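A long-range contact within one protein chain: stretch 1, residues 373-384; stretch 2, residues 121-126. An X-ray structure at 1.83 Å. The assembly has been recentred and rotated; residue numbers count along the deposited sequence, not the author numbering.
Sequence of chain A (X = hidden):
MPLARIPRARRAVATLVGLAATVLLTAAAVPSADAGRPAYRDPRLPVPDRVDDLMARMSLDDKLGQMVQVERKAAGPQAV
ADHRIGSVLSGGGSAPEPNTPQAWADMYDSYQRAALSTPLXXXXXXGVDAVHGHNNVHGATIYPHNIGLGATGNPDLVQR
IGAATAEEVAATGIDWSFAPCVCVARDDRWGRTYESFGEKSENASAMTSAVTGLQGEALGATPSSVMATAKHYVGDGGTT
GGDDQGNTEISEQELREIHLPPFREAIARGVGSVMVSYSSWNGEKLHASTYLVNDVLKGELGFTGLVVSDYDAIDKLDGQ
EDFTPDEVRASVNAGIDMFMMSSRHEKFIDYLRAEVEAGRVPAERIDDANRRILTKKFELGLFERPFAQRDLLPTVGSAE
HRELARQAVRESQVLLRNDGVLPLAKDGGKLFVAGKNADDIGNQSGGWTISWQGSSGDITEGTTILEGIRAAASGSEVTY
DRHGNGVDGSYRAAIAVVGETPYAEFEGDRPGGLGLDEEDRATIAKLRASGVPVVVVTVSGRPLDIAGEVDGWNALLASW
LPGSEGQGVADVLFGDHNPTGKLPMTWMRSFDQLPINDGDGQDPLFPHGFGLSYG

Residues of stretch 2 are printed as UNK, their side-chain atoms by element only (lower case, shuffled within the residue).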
# COMPACT_ATOMS: atom_id res chain seq x y z
N ILE A 373 10.53 -7.55 18.85
CA ILE A 373 9.29 -6.79 19.05
C ILE A 373 9.50 -5.70 20.10
O ILE A 373 9.16 -4.53 19.88
CB ILE A 373 8.14 -7.72 19.45
CG1 ILE A 373 7.77 -8.69 18.33
CG2 ILE A 373 6.92 -6.91 19.90
CD1 ILE A 373 7.10 -9.97 18.84
N LEU A 374 10.04 -6.08 21.27
CA LEU A 374 10.16 -5.11 22.36
C LEU A 374 11.11 -3.98 21.99
O LEU A 374 10.89 -2.83 22.38
CB LEU A 374 10.61 -5.81 23.64
CG LEU A 374 9.62 -6.82 24.20
CD1 LEU A 374 10.27 -7.60 25.35
CD2 LEU A 374 8.34 -6.10 24.65
N THR A 375 12.19 -4.30 21.26
CA THR A 375 13.12 -3.25 20.85
C THR A 375 12.39 -2.15 20.07
O THR A 375 12.59 -0.96 20.33
CB THR A 375 14.25 -3.85 20.01
OG1 THR A 375 15.09 -4.65 20.87
CG2 THR A 375 15.10 -2.77 19.37
N LYS A 376 11.52 -2.54 19.15
CA LYS A 376 10.79 -1.55 18.36
C LYS A 376 9.80 -0.77 19.23
O LYS A 376 9.61 0.44 19.03
CB LYS A 376 10.08 -2.24 17.20
CG LYS A 376 11.07 -2.74 16.14
CD LYS A 376 11.69 -1.54 15.41
CE LYS A 376 12.98 -1.90 14.64
NZ LYS A 376 14.15 -2.18 15.55
N LYS A 377 9.17 -1.43 20.20
CA LYS A 377 8.30 -0.70 21.12
C LYS A 377 9.08 0.35 21.91
O LYS A 377 8.60 1.48 22.07
CB LYS A 377 7.59 -1.68 22.06
CG LYS A 377 6.56 -2.56 21.36
CD LYS A 377 5.78 -3.41 22.37
CE LYS A 377 4.60 -4.10 21.72
NZ LYS A 377 3.72 -4.75 22.74
N PHE A 378 10.27 0.02 22.40
CA PHE A 378 11.08 1.03 23.10
C PHE A 378 11.53 2.13 22.16
O PHE A 378 11.49 3.32 22.51
CB PHE A 378 12.29 0.39 23.77
CG PHE A 378 11.97 -0.33 25.04
CD1 PHE A 378 11.71 0.38 26.21
CD2 PHE A 378 11.94 -1.71 25.08
CE1 PHE A 378 11.41 -0.28 27.40
CE2 PHE A 378 11.64 -2.39 26.26
CZ PHE A 378 11.37 -1.66 27.42
N GLU A 379 11.99 1.76 20.96
CA GLU A 379 12.46 2.76 20.01
C GLU A 379 11.33 3.70 19.62
O GLU A 379 11.54 4.91 19.49
CB GLU A 379 13.05 2.08 18.77
CG GLU A 379 14.40 1.40 19.05
CD GLU A 379 14.89 0.53 17.90
OE1 GLU A 379 14.05 0.07 17.08
OE2 GLU A 379 16.11 0.27 17.82
N LEU A 380 10.12 3.17 19.48
CA LEU A 380 8.98 4.01 19.13
C LEU A 380 8.56 4.94 20.25
O LEU A 380 7.68 5.77 20.04
CB LEU A 380 7.79 3.14 18.72
CG LEU A 380 7.88 2.62 17.28
CD1 LEU A 380 6.90 1.49 17.06
CD2 LEU A 380 7.60 3.77 16.31
N GLY A 381 9.17 4.82 21.43
CA GLY A 381 8.84 5.68 22.54
C GLY A 381 7.57 5.32 23.26
O GLY A 381 7.07 6.12 24.06
N LEU A 382 7.04 4.11 23.04
CA LEU A 382 5.73 3.74 23.58
C LEU A 382 5.75 3.61 25.09
O LEU A 382 4.69 3.76 25.73
CB LEU A 382 5.27 2.42 22.96
CG LEU A 382 4.89 2.52 21.48
CD1 LEU A 382 4.56 1.14 20.90
CD2 LEU A 382 3.72 3.47 21.29
N PHE A 383 6.90 3.32 25.69
CA PHE A 383 6.97 3.22 27.14
C PHE A 383 6.97 4.59 27.81
O PHE A 383 6.74 4.68 29.02
CB PHE A 383 8.22 2.44 27.57
CG PHE A 383 8.14 0.95 27.34
CD1 PHE A 383 8.38 0.41 26.08
CD2 PHE A 383 7.84 0.09 28.39
CE1 PHE A 383 8.32 -0.97 25.87
CE2 PHE A 383 7.78 -1.29 28.19
CZ PHE A 383 8.01 -1.82 26.93
N GLU A 384 7.24 5.65 27.05
CA GLU A 384 7.22 7.03 27.54
C GLU A 384 5.97 7.78 27.09
O GLU A 384 5.40 8.53 27.89
CB GLU A 384 8.46 7.78 27.06
CG GLU A 384 9.72 7.52 27.88
CD GLU A 384 10.21 6.09 27.79
OE1 GLU A 384 10.64 5.65 26.70
OE2 GLU A 384 10.14 5.38 28.81
N UNK A 121 2.77 -3.79 32.29
CA UNK A 121 2.43 -2.54 31.63
C UNK A 121 3.11 -2.34 30.30
O UNK A 121 3.43 -1.20 29.93
N UNK A 122 3.37 -3.42 29.56
CA UNK A 122 3.98 -3.32 28.24
C UNK A 122 2.99 -2.66 27.29
O UNK A 122 1.90 -3.21 27.05
c UNK A 122 4.39 -4.69 27.69
c UNK A 122 4.87 -4.55 26.24
c UNK A 122 5.88 -6.72 28.13
c UNK A 122 5.47 -5.32 28.58
N UNK A 123 3.31 -1.52 26.70
CA UNK A 123 2.34 -0.85 25.85
C UNK A 123 2.10 -1.64 24.57
O UNK A 123 2.96 -2.38 24.09
c UNK A 123 4.44 0.29 25.74
c UNK A 123 4.60 -0.80 26.76
c UNK A 123 2.98 0.52 25.56
N UNK A 124 0.88 -1.50 24.06
CA UNK A 124 0.50 -2.10 22.80
C UNK A 124 1.14 -1.36 21.64
O UNK A 124 1.38 -0.15 21.70
c UNK A 124 -1.75 -3.04 21.78
c UNK A 124 -1.02 -2.05 22.66
c UNK A 124 -1.61 -4.43 22.36
c UNK A 124 -3.21 -2.61 21.74
N UNK A 125 1.41 -2.08 20.55
CA UNK A 125 1.73 -1.47 19.26
C UNK A 125 0.56 -1.77 18.33
O UNK A 125 0.03 -2.89 18.31
c UNK A 125 3.03 -3.45 18.29
c UNK A 125 4.96 -1.46 17.05
c UNK A 125 3.56 -1.11 17.53
c UNK A 125 3.08 -1.97 18.70
N UNK A 126 0.09 -0.74 17.62
CA UNK A 126 -1.09 -0.86 16.78
C UNK A 126 -0.67 -0.71 15.32
O UNK A 126 0.04 0.24 14.99
c UNK A 126 -3.93 -0.14 15.38
c UNK A 126 -2.14 0.19 17.15
c UNK A 126 -4.51 -0.52 17.68
c UNK A 126 -6.16 -0.81 15.96
c UNK A 126 -5.81 -0.84 17.30
c UNK A 126 -3.55 -0.16 16.73
o UNK A 126 -7.44 -1.14 15.59
c UNK A 126 -5.22 -0.46 15.00

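Position 121 has backbone atoms and no side-chain atoms. Its phi is 66° and its psi 32°. A positive phi by itself favours glycine, and the absence of a CB settles it. It makes no contact with stretch 1. This is G121.

Position 122 has four side-chain carbons. They fork at the first carbon, and one arm is two carbons long. One of the carbons lies near K377, L374 and F383. The branching is that of isoleucine, so this is I122. Chi1 is m and chi2 is t. Its CA-to-CB bond points sideways to stretch 1, yet the branch methyl CG2 meets three residues there. I122 CG2 lies 3.7 Å from K377 NZ, 4.1 Å from L374 CD2 and 4.2 Å from F383 CZ.

Position 123 has three side-chain carbons, and they close a ring onto the backbone N. The ring carbons lie against F383 and L382. Only proline closes such a ring, so this is P123. The ring pucker is C-gamma endo. One ring carbon, P123 CD, sits over a face of the F383 ring. P123 CD is 3.5 Å from the centroid of the F383 ring and 12° off the ring normal, a CH-pi contact. P123 CG packs 3.6 Å from L382 CB and 3.5 Å from L382 O. The backbone also takes part: K377 NZ donates a hydrogen bond to P123 O at 2.8 Å.

Position 124 has four side-chain carbons, forked at the second. None of them reaches stretch 1. The fork is that of leucine, L124. Its CA-to-CB bond points away from stretch 1. The contact here is made by the backbone. L124 O is 3.5 Å from L382 CD1, and L124 CA is 4.2 Å from K377 NZ.

Position 125 again has four side-chain carbons, forked at the first, with one arm of two carbons. They lie near K377, L380 and L382. This is I125, with chi1 and chi2 both t. It is in a strand, and its CA-to-CB bond points toward stretch 1. I125 CD1 reaches L380 CD1 at 3.5 Å. I125 CG2 lies 3.8 Å from K377 CE, and I125 CB lies 4.1 Å from L382 CD1.

Position 126 has one carbon, then a ring of six carbons bearing one oxygen. It touches nothing on stretch 1. This is tyrosine, Y126. Its CA-to-CB bond points sideways and its end leads away. The nearest side-chain approach is Y126 CB to L382 CD1, 7.7 Å. The hydroxyl is hydrogen-bonded elsewhere in the structure.

The contact buries 459 Å², both sides summed, and is mostly apolar. Stretch 1 begins in a helix and turns at G381, whose positive phi belongs to a Schellman motif. L374, K377 and L380 come from before the turn, L382 and F383 from after it. P123 fits against L382 and the F383 ring, while I125 packs on L380 and L382 and touches K377 CE. K377 is extended, with chi2 to chi4 all t; its CE lies beside I125 and its amino group reaches P123 O. That is the one hydrogen bond between the stretches, and it ties the helix to the segment leading into the strand.

Stretch 2, residues 121-126: GIPLIY
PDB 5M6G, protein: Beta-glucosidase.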